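Long-range contacts in plantazolicin methyltransferase BamL (Bacillus amyloliquefaciens subsp. plantarum, PDB 5DLY), which probably transfers methyl groups from S-adenosylmethionine to the amino end of desmethylplantazolicin, giving the antibiotic plantazolicin, as an N-methyltransferase of the Rossmann-like class: residues E34-S39 / T172-E177; R41-E46 / Q238-T243; I66-G71 / Q94-A99. One frame throughout, in Å; residues are numbered along the deposited sequence.

Contact 1: residues E34-S39 / T172-E177. With 5D7 (prop-2-en-1-yl 2-[(1S)-1-amino-4-carbamimidamidobutyl]-1,3-thiazole-4-carboxylate), chain B.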
loop_
_atom_site.group_PDB
_atom_site.type_symbol
_atom_site.label_atom_id
_atom_site.label_comp_id
_atom_site.label_asym_id
_atom_site.label_seq_id
_atom_site.Cartn_x
_atom_site.Cartn_y
_atom_site.Cartn_z
ATOM N N GLU A 34 -3.523 -6.910 -12.333
ATOM C CA GLU A 34 -2.336 -7.604 -12.821
ATOM C C GLU A 34 -1.709 -6.913 -14.029
ATOM O O GLU A 34 -0.487 -6.808 -14.121
ATOM C CB GLU A 34 -2.664 -9.063 -13.148
ATOM C CG GLU A 34 -2.901 -9.913 -11.916
ATOM C CD GLU A 34 -1.627 -10.197 -11.151
ATOM O OE1 GLU A 34 -1.472 -9.656 -10.034
ATOM O OE2 GLU A 34 -0.778 -10.951 -11.674
ATOM N N ARG A 35 -2.547 -6.430 -14.944
ATOM C CA ARG A 35 -2.068 -5.791 -16.169
ATOM C C ARG A 35 -1.483 -4.402 -15.925
ATOM O O ARG A 35 -0.469 -4.030 -16.520
ATOM C CB ARG A 35 -3.201 -5.704 -17.201
ATOM C CG ARG A 35 -2.768 -5.204 -18.572
ATOM C CD ARG A 35 -3.950 -5.003 -19.514
ATOM N NE ARG A 35 -4.746 -3.815 -19.178
ATOM C CZ ARG A 35 -6.044 -3.828 -18.873
ATOM N NH1 ARG A 35 -6.743 -4.962 -18.874
ATOM N NH2 ARG A 35 -6.660 -2.688 -18.584
ATOM N N GLU A 36 -2.124 -3.637 -15.045
ATOM C CA GLU A 36 -1.822 -2.217 -14.929
ATOM C C GLU A 36 -1.053 -1.822 -13.668
ATOM O O GLU A 36 -0.428 -0.758 -13.646
ATOM C CB GLU A 36 -3.107 -1.384 -15.041
ATOM C CG GLU A 36 -3.897 -1.572 -16.337
ATOM C CD GLU A 36 -3.244 -0.974 -17.580
ATOM O OE1 GLU A 36 -2.261 -0.210 -17.472
ATOM O OE2 GLU A 36 -3.723 -1.270 -18.693
ATOM N N THR A 37 -1.099 -2.657 -12.630
ATOM C CA THR A 37 -0.462 -2.302 -11.354
ATOM C C THR A 37 0.730 -3.173 -10.956
ATOM O O THR A 37 1.431 -2.859 -9.993
ATOM C CB THR A 37 -1.478 -2.217 -10.169
ATOM O OG1 THR A 37 -1.809 -3.523 -9.679
ATOM C CG2 THR A 37 -2.756 -1.497 -10.575
ATOM N N SER A 38 0.970 -4.267 -11.675
ATOM C CA SER A 38 2.023 -5.194 -11.254
ATOM C C SER A 38 3.417 -4.568 -11.277
ATOM O O SER A 38 4.210 -4.844 -10.388
ATOM C CB SER A 38 1.994 -6.499 -12.053
ATOM O OG SER A 38 2.152 -6.257 -13.434
ATOM N N SER A 39 3.716 -3.719 -12.264
ATOM C CA SER A 39 5.072 -3.174 -12.370
ATOM C C SER A 39 5.409 -2.165 -11.274
ATOM O O SER A 39 6.580 -1.997 -10.928
ATOM C CB SER A 39 5.370 -2.602 -13.767
ATOM O OG SER A 39 4.618 -1.434 -14.043
ATOM N N THR A 172 -6.841 3.849 -18.813
ATOM C CA THR A 172 -6.320 2.485 -18.916
ATOM C C THR A 172 -7.400 1.398 -18.898
ATOM O O THR A 172 -7.095 0.213 -19.052
ATOM C CB THR A 172 -5.298 2.201 -17.812
ATOM O OG1 THR A 172 -5.819 2.664 -16.561
ATOM C CG2 THR A 172 -3.988 2.919 -18.118
ATOM N N ALA A 173 -8.657 1.801 -18.720
ATOM C CA ALA A 173 -9.772 0.859 -18.807
ATOM C C ALA A 173 -9.914 0.410 -20.261
ATOM O O ALA A 173 -9.785 1.220 -21.179
ATOM C CB ALA A 173 -11.057 1.504 -18.312
ATOM N N GLN A 174 -10.159 -0.882 -20.460
ATOM C CA GLN A 174 -10.246 -1.456 -21.809
ATOM C C GLN A 174 -11.633 -2.046 -22.076
ATOM O O GLN A 174 -11.900 -2.570 -23.155
ATOM C CB GLN A 174 -9.158 -2.519 -22.014
ATOM C CG GLN A 174 -7.731 -1.993 -21.877
ATOM C CD GLN A 174 -6.665 -3.037 -22.172
ATOM O OE1 GLN A 174 -6.954 -4.230 -22.304
ATOM N NE2 GLN A 174 -5.414 -2.587 -22.270
ATOM N N SER A 175 -12.513 -1.941 -21.088
ATOM C CA SER A 175 -13.884 -2.444 -21.197
ATOM C C SER A 175 -14.830 -1.621 -20.330
ATOM O O SER A 175 -14.395 -0.881 -19.449
ATOM C CB SER A 175 -13.943 -3.918 -20.789
ATOM O OG SER A 175 -13.740 -4.059 -19.392
ATOM N N ARG A 176 -16.131 -1.764 -20.569
ATOM C CA ARG A 176 -17.122 -1.063 -19.763
ATOM C C ARG A 176 -17.071 -1.528 -18.305
ATOM O O ARG A 176 -17.276 -0.725 -17.396
ATOM C CB ARG A 176 -18.525 -1.252 -20.356
ATOM C CG ARG A 176 -19.639 -0.461 -19.691
ATOM C CD ARG A 176 -21.004 -1.068 -19.999
ATOM N NE ARG A 176 -21.226 -2.339 -19.305
ATOM C CZ ARG A 176 -20.793 -3.526 -19.732
ATOM N NH1 ARG A 176 -20.093 -3.627 -20.858
ATOM N NH2 ARG A 176 -21.045 -4.618 -19.026
ATOM N N GLU A 177 -16.768 -2.811 -18.091
ATOM C CA GLU A 177 -16.624 -3.354 -16.735
ATOM C C GLU A 177 -15.424 -2.726 -16.007
ATOM O O GLU A 177 -15.550 -2.302 -14.854
ATOM C CB GLU A 177 -16.518 -4.883 -16.753
ATOM C CG GLU A 177 -17.784 -5.603 -17.206
ATOM C CD GLU A 177 -17.873 -5.788 -18.714
ATOM O OE1 GLU A 177 -16.966 -5.346 -19.456
ATOM O OE2 GLU A 177 -18.870 -6.387 -19.171
HETATM O O9 5D7 B . -3.116 1.500 -8.839
HETATM C C6 5D7 B . -4.121 1.514 -9.533
HETATM O O7 5D7 B . -4.164 2.262 -10.765
HETATM C C8 5D7 B . -3.091 3.119 -11.163
HETATM C C2 5D7 B . -5.330 0.741 -9.159
HETATM N N3 5D7 B . -5.326 -0.161 -8.141
HETATM C C4 5D7 B . -6.492 -0.789 -7.930
HETATM S S5 5D7 B . -7.648 -0.226 -9.093
HETATM C C1 5D7 B . -6.544 0.864 -9.849
HETATM C CA 5D7 B . -6.863 -1.820 -6.938
HETATM N N 5D7 B . -5.639 -2.263 -6.283
HETATM C CB 5D7 B . -7.872 -1.292 -5.908
HETATM C CG 5D7 B . -7.603 0.117 -5.366
HETATM C CD 5D7 B . -8.142 0.216 -3.948
HETATM N NE 5D7 B . -8.013 1.591 -3.483
HETATM C CZ 5D7 B . -8.868 2.604 -3.635
HETATM N NH2 5D7 B . -8.586 3.740 -3.166
HETATM N NH1 5D7 B . -9.979 2.429 -4.229
HETATM C C3 5D7 B . -3.483 3.800 -12.450
HETATM C C5 5D7 B . -2.583 4.083 -13.371
HETATM O O HOH W 1 -4.970 -0.144 -20.986
#
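Arg35 lays its guanidinium flat on the side-chain amide of Gln174, the two planes only 5° apart. From CB the Arg35 chain leaves with CG anti to the backbone N (chi1 -173°), stays extended to CD and bends at chi3, which carries the guanidinium across to 172-177. Arg35 CD passes 3.9 Å from Gln174 NE2. Arg35 CZ sits 3.4 Å from Gln174 CD, the centre of the stack, and Arg35 NH1 lies 3.5 Å from Gln174 OE1. Arg35 NE donates to Glu36 OE2 at 2.8 Å, nearly in the guanidinium plane; this is the main bond of a salt bridge within the helix. Arg35 NH2 makes a weak bond of 3.0 Å to Thr172 O and also pairs with Glu178. With one face on the amide and bonds at its edge, the guanidinium has little freedom to turn.

Glu36 runs past Thr172, its OE1 3.6 Å from Thr172 CG2, and this same oxygen forms a salt bridge with Lys250. One water donates to Glu36 OE2 and Thr172 O and accepts from Gln174 NE2. This polar arginine-amide stack ties helix 23-56 to the loop entering helix 176-187, and the same helix 23-56 reaches the substrate-analogue pocket through Thr37, whose CG2 is 3.5 Å from C6 of 5D7.

Contact 2: residues R41-E46 / Q238-T243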
loop_
_atom_site.group_PDB
_atom_site.type_symbol
_atom_site.label_atom_id
_atom_site.label_comp_id
_atom_site.label_asym_id
_atom_site.label_seq_id
_atom_site.Cartn_x
_atom_site.Cartn_y
_atom_site.Cartn_z
ATOM N N ARG A 41 4.490 -2.547 -8.214
ATOM C CA ARG A 41 4.707 -3.336 -6.999
ATOM C C ARG A 41 6.175 -3.331 -6.552
ATOM O O ARG A 41 6.480 -2.978 -5.407
ATOM C CB ARG A 41 4.211 -4.769 -7.219
ATOM C CG ARG A 41 3.564 -5.406 -6.010
ATOM C CD ARG A 41 2.397 -6.301 -6.425
ATOM N NE ARG A 41 2.780 -7.284 -7.438
ATOM C CZ ARG A 41 1.943 -7.881 -8.287
ATOM N NH1 ARG A 41 0.643 -7.610 -8.282
ATOM N NH2 ARG A 41 2.417 -8.760 -9.157
ATOM N N SER A 42 7.089 -3.704 -7.451
ATOM C CA SER A 42 8.504 -3.747 -7.096
ATOM C C SER A 42 9.054 -2.363 -6.780
ATOM O O SER A 42 9.938 -2.229 -5.937
ATOM C CB SER A 42 9.358 -4.409 -8.183
ATOM O OG SER A 42 9.340 -3.662 -9.385
ATOM N N ILE A 43 8.555 -1.342 -7.472
ATOM C CA ILE A 43 8.987 0.025 -7.178
ATOM C C ILE A 43 8.575 0.464 -5.770
ATOM O O ILE A 43 9.393 0.992 -5.008
ATOM C CB ILE A 43 8.531 1.006 -8.264
ATOM C CG1 ILE A 43 9.262 0.664 -9.556
ATOM C CG2 ILE A 43 8.791 2.453 -7.853
ATOM C CD1 ILE A 43 8.630 1.273 -10.783
ATOM N N SER A 44 7.323 0.203 -5.403
ATOM C CA SER A 44 6.867 0.519 -4.057
ATOM C C SER A 44 7.622 -0.250 -2.979
ATOM O O SER A 44 7.974 0.329 -1.954
ATOM C CB SER A 44 5.373 0.277 -3.933
ATOM O OG SER A 44 4.670 1.142 -4.801
ATOM N N ILE A 45 7.875 -1.539 -3.224
ATOM C CA ILE A 45 8.617 -2.369 -2.264
ATOM C C ILE A 45 10.055 -1.864 -2.105
ATOM O O ILE A 45 10.531 -1.661 -0.987
ATOM C CB ILE A 45 8.618 -3.862 -2.667
ATOM C CG1 ILE A 45 7.190 -4.436 -2.639
ATOM C CG2 ILE A 45 9.573 -4.651 -1.772
ATOM C CD1 ILE A 45 7.037 -5.758 -3.380
ATOM N N GLU A 46 10.741 -1.636 -3.226
ATOM C CA GLU A 46 12.121 -1.167 -3.137
ATOM C C GLU A 46 12.217 0.230 -2.531
ATOM O O GLU A 46 13.246 0.590 -1.944
ATOM C CB GLU A 46 12.835 -1.237 -4.496
ATOM C CG GLU A 46 13.007 -2.651 -5.054
ATOM C CD GLU A 46 13.818 -3.593 -4.162
ATOM O OE1 GLU A 46 14.554 -3.129 -3.273
ATOM O OE2 GLU A 46 13.714 -4.823 -4.353
ATOM N N GLN A 238 17.042 1.447 -8.055
ATOM C CA GLN A 238 17.443 1.725 -9.435
ATOM C C GLN A 238 17.101 0.559 -10.362
ATOM O O GLN A 238 16.507 0.763 -11.423
ATOM C CB GLN A 238 18.941 2.007 -9.519
ATOM C CG GLN A 238 19.394 3.278 -8.827
ATOM C CD GLN A 238 20.907 3.396 -8.790
ATOM O OE1 GLN A 238 21.623 2.565 -9.356
ATOM N NE2 GLN A 238 21.398 4.419 -8.114
ATOM N N ASP A 239 17.473 -0.657 -9.958
ATOM C CA ASP A 239 17.217 -1.862 -10.752
ATOM C C ASP A 239 15.723 -2.082 -11.020
ATOM O O ASP A 239 15.342 -2.472 -12.124
ATOM C CB ASP A 239 17.832 -3.099 -10.081
ATOM C CG ASP A 239 19.357 -3.125 -10.164
ATOM O OD1 ASP A 239 19.948 -2.336 -10.939
ATOM O OD2 ASP A 239 19.970 -3.946 -9.444
ATOM N N ALA A 240 14.888 -1.818 -10.014
ATOM C CA ALA A 240 13.436 -1.958 -10.145
ATOM C C ALA A 240 12.866 -0.956 -11.144
ATOM O O ALA A 240 11.905 -1.257 -11.860
ATOM C CB ALA A 240 12.752 -1.802 -8.791
ATOM N N LEU A 241 13.469 0.227 -11.198
ATOM C CA LEU A 241 13.003 1.277 -12.102
ATOM C C LEU A 241 13.450 1.001 -13.541
ATOM O O LEU A 241 12.827 1.467 -14.501
ATOM C CB LEU A 241 13.478 2.657 -11.621
ATOM C CG LEU A 241 12.773 3.228 -10.382
ATOM C CD1 LEU A 241 13.656 4.207 -9.624
ATOM C CD2 LEU A 241 11.443 3.882 -10.738
ATOM N N ARG A 242 14.513 0.216 -13.676
ATOM C CA ARG A 242 15.050 -0.162 -14.975
ATOM C C ARG A 242 14.280 -1.374 -15.490
ATOM O O ARG A 242 14.774 -2.505 -15.459
ATOM C CB ARG A 242 16.541 -0.485 -14.849
ATOM C CG ARG A 242 17.348 -0.275 -16.121
ATOM C CD ARG A 242 18.211 -1.482 -16.466
ATOM N NE ARG A 242 19.172 -1.832 -15.418
ATOM C CZ ARG A 242 19.017 -2.821 -14.541
ATOM N NH1 ARG A 242 17.927 -3.582 -14.559
ATOM N NH2 ARG A 242 19.957 -3.047 -13.634
ATOM N N THR A 243 13.057 -1.135 -15.946
ATOM C CA THR A 243 12.189 -2.208 -16.421
ATOM C C THR A 243 11.977 -2.135 -17.937
ATOM O O THR A 243 12.685 -1.393 -18.630
ATOM C CB THR A 243 10.851 -2.240 -15.643
ATOM O OG1 THR A 243 10.102 -3.406 -16.012
ATOM C CG2 THR A 243 10.013 -0.977 -15.903
HETATM O O HOH W 2 10.865 -3.854 -11.551
#
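Two helices pack here, the long helix 23-56 and the last turn of helix 235-241, with the small residue Ala240 set between side chains of the longer one. Ala240 CB meets Glu46 CG at 3.8 Å and Ser42 OG at 3.9 Å, side chains one helical turn apart. The methyl lets the backbones come close: CA of Ile43 and CA of Ala240 are 5.7 Å apart. Glu46 presents its aliphatic part to Ala240, while its carboxylate OE2 is hydrogen-bonded to the Tyr76 hydroxyl of helix 72-80.

Ile43 and Leu241 cross at about a right angle. With CG1 anti to the carbonyl carbon (chi1 -66°), Ile43 extends CD1 to within 3.8 Å of Leu241 CD2, and its CG1 lies 4.0 Å from Ala240 O. A water bridges the two segments by Ser42. It lies 2.7 Å from Ser42 OG and donates to Ala240 O at 2.8 Å, linking the hydroxyl to a carbonyl near the end of helix 235-241. Past that end the chain turns through an inverse gamma turn centred on Arg242. Direct contact between these two segments is therefore van der Waals, mostly aliphatic, and the polar link between Ser42 and Ala240 runs through water.

Contact 3: residues I66-G71 / Q94-A99. With SAH (S-adenosyl-L-homocysteine), chain C.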
loop_
_atom_site.group_PDB
_atom_site.type_symbol
_atom_site.label_atom_id
_atom_site.label_comp_id
_atom_site.label_asym_id
_atom_site.label_seq_id
_atom_site.Cartn_x
_atom_site.Cartn_y
_atom_site.Cartn_z
ATOM N N ILE A 66 -0.558 -5.518 4.421
ATOM C CA ILE A 66 -1.998 -5.345 4.691
ATOM C C ILE A 66 -2.788 -5.389 3.381
ATOM O O ILE A 66 -2.498 -4.637 2.465
ATOM C CB ILE A 66 -2.273 -4.006 5.434
ATOM C CG1 ILE A 66 -1.443 -3.890 6.735
ATOM C CG2 ILE A 66 -3.766 -3.812 5.689
ATOM C CD1 ILE A 66 -1.726 -4.941 7.793
ATOM N N GLY A 67 -3.784 -6.270 3.294
ATOM C CA GLY A 67 -4.501 -6.463 2.028
ATOM C C GLY A 67 -3.591 -7.138 1.023
ATOM O O GLY A 67 -3.418 -6.646 -0.096
ATOM N N CYS A 68 -3.028 -8.275 1.427
ATOM C CA CYS A 68 -1.921 -8.912 0.710
ATOM C C CYS A 68 -2.318 -9.619 -0.584
ATOM O O CYS A 68 -1.452 -10.109 -1.287
ATOM C CB CYS A 68 -1.201 -9.897 1.634
ATOM S SG CYS A 68 -2.250 -11.245 2.206
ATOM N N GLY A 69 -3.620 -9.698 -0.875
ATOM C CA GLY A 69 -4.081 -10.370 -2.087
ATOM C C GLY A 69 -3.583 -11.799 -2.139
ATOM O O GLY A 69 -3.557 -12.486 -1.120
ATOM N N GLN A 70 -3.141 -12.212 -3.322
ATOM C CA GLN A 70 -2.704 -13.585 -3.594
ATOM C C GLN A 70 -1.235 -13.809 -3.202
ATOM O O GLN A 70 -0.627 -14.815 -3.578
ATOM C CB GLN A 70 -2.937 -13.923 -5.075
ATOM C CG GLN A 70 -4.384 -13.752 -5.546
ATOM C CD GLN A 70 -4.793 -12.288 -5.726
ATOM O OE1 GLN A 70 -3.955 -11.422 -5.984
ATOM N NE2 GLN A 70 -6.093 -12.009 -5.602
ATOM N N GLY A 71 -0.676 -12.874 -2.437
ATOM C CA GLY A 71 0.681 -12.997 -1.893
ATOM C C GLY A 71 1.852 -12.553 -2.756
ATOM O O GLY A 71 2.996 -12.839 -2.412
ATOM N N GLN A 94 -10.468 -16.530 -0.921
ATOM C CA GLN A 94 -9.887 -16.979 -2.182
ATOM C C GLN A 94 -8.466 -16.462 -2.352
ATOM O O GLN A 94 -7.587 -17.187 -2.817
ATOM C CB GLN A 94 -10.742 -16.548 -3.372
ATOM C CG GLN A 94 -10.305 -17.172 -4.696
ATOM C CD GLN A 94 -10.709 -16.352 -5.912
ATOM O OE1 GLN A 94 -11.832 -15.847 -6.002
ATOM N NE2 GLN A 94 -9.788 -16.216 -6.861
ATOM N N ALA A 95 -8.241 -15.205 -1.971
ATOM C CA ALA A 95 -6.909 -14.618 -2.067
ATOM C C ALA A 95 -5.935 -15.343 -1.143
ATOM O O ALA A 95 -4.816 -15.676 -1.544
ATOM C CB ALA A 95 -6.965 -13.137 -1.744
ATOM N N ILE A 96 -6.370 -15.596 0.092
ATOM C CA ILE A 96 -5.509 -16.217 1.097
ATOM C C ILE A 96 -5.207 -17.687 0.778
ATOM O O ILE A 96 -4.079 -18.142 0.986
ATOM C CB ILE A 96 -6.080 -16.053 2.527
ATOM C CG1 ILE A 96 -6.028 -14.572 2.963
ATOM C CG2 ILE A 96 -5.354 -16.950 3.530
ATOM C CD1 ILE A 96 -4.626 -13.981 3.010
ATOM N N SER A 97 -6.202 -18.413 0.264
ATOM C CA SER A 97 -5.961 -19.788 -0.185
ATOM C C SER A 97 -4.912 -19.833 -1.308
ATOM O O SER A 97 -4.037 -20.705 -1.301
ATOM C CB SER A 97 -7.263 -20.473 -0.604
ATOM O OG SER A 97 -7.023 -21.847 -0.878
ATOM N N SER A 98 -4.991 -18.888 -2.248
ATOM C CA SER A 98 -3.980 -18.749 -3.313
ATOM C C SER A 98 -2.582 -18.443 -2.771
ATOM O O SER A 98 -1.599 -19.058 -3.188
ATOM C CB SER A 98 -4.379 -17.671 -4.321
ATOM O OG SER A 98 -5.546 -18.034 -5.033
ATOM N N ALA A 99 -2.497 -17.489 -1.845
ATOM C CA ALA A 99 -1.235 -17.141 -1.196
ATOM C C ALA A 99 -0.605 -18.324 -0.457
ATOM O O ALA A 99 0.610 -18.536 -0.533
ATOM C CB ALA A 99 -1.443 -15.964 -0.249
HETATM N N SAH C . -1.884 -4.982 -1.655
HETATM C CA SAH C . -2.422 -5.519 -2.947
HETATM C CB SAH C . -3.849 -5.023 -3.158
HETATM C CG SAH C . -4.730 -6.141 -3.721
HETATM S SD SAH C . -6.327 -5.551 -4.220
HETATM C C SAH C . -1.560 -5.059 -4.091
HETATM O O SAH C . -0.485 -4.506 -3.894
HETATM O OXT SAH C . -1.912 -5.213 -5.260
HETATM C "C5'" SAH C . -7.059 -5.058 -2.686
HETATM C "C4'" SAH C . -7.042 -6.156 -1.629
HETATM O "O4'" SAH C . -7.450 -5.604 -0.368
HETATM C "C3'" SAH C . -8.031 -7.281 -1.931
HETATM O "O3'" SAH C . -7.341 -8.545 -1.981
HETATM C "C2'" SAH C . -9.051 -7.210 -0.802
HETATM O "O2'" SAH C . -9.599 -8.469 -0.397
HETATM C "C1'" SAH C . -8.218 -6.590 0.308
HETATM N N9 SAH C . -8.991 -5.960 1.402
HETATM C C8 SAH C . -10.021 -5.094 1.276
HETATM N N7 SAH C . -10.485 -4.722 2.489
HETATM C C5 SAH C . -9.734 -5.348 3.411
HETATM C C6 SAH C . -9.708 -5.387 4.879
HETATM N N6 SAH C . -10.591 -4.644 5.573
HETATM N N1 SAH C . -8.767 -6.166 5.476
HETATM C C2 SAH C . -7.896 -6.898 4.751
HETATM N N3 SAH C . -7.858 -6.911 3.392
HETATM C C4 SAH C . -8.756 -6.168 2.692
#
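Ala95 CB rests 3.5 Å from Gly69 O, and Ala99 CB lies 3.6 Å from Gln70 O, so alanine methyls meet backbone oxygens. The carbonyl of Gln70 also receives a CA-H...O contact, with Ala99 CA 3.4 Å from Gln70 O. The loop comes so near the helix that CA of Gln70 and CA of Ala99 are 4.5 Å apart, a closeness that small residues on the helix face permit. Gly71 N also lies against Ala99 CB.

This glycine-rich loop after strand 62-66 is the cofactor-binding loop of class I, Rossmann-like methyltransferases. Gly67 O accepts a hydrogen bond from the amino N of S-adenosylhomocysteine at 2.7 Å, and Gly69 CA passes the ribose O3'. A type II' turn from Cys68 to Gly71 leads into helix 72-80, and Asp90, a cofactor ligand through OD1, holds the N-H of Gly69 with OD2.

Apolar contact comes from Cys68 SG, which touches Ile96 CD1 at 3.7 Å; both side chains also pack on Phe108 of strand 107-110. At the more open side Gln70 lays CB and CG 4.1 Å from Ser98 CB. Its chain bends at chi2 (75°), bringing Gln70 NE2 to 4.1 Å from Ala95 CB, while OE1 is hydrogen-bonded to Gln72.

How the contacts relate
Contacts 1 and 2 share helix 23-56, and they meet where Glu34 OE1 and Arg41 NH1 form a long, weak ion pair; contact 3 touches neither. Contact 3 is the buried one, joining a loop and a helix of the Rossmann-like core beside the cofactor through backbone oxygens, alanines and glycines. The other two are partly buried and tie the long helix to later parts of the chain. Each has one bridging water, but their chemistry differs: contact 1 relies on charges and an amide stack, whereas contact 2 is otherwise chiefly aliphatic and lies away from both ligands. Along the sequence the segments of contacts 1 and 2 alternate, and both enclose contact 3.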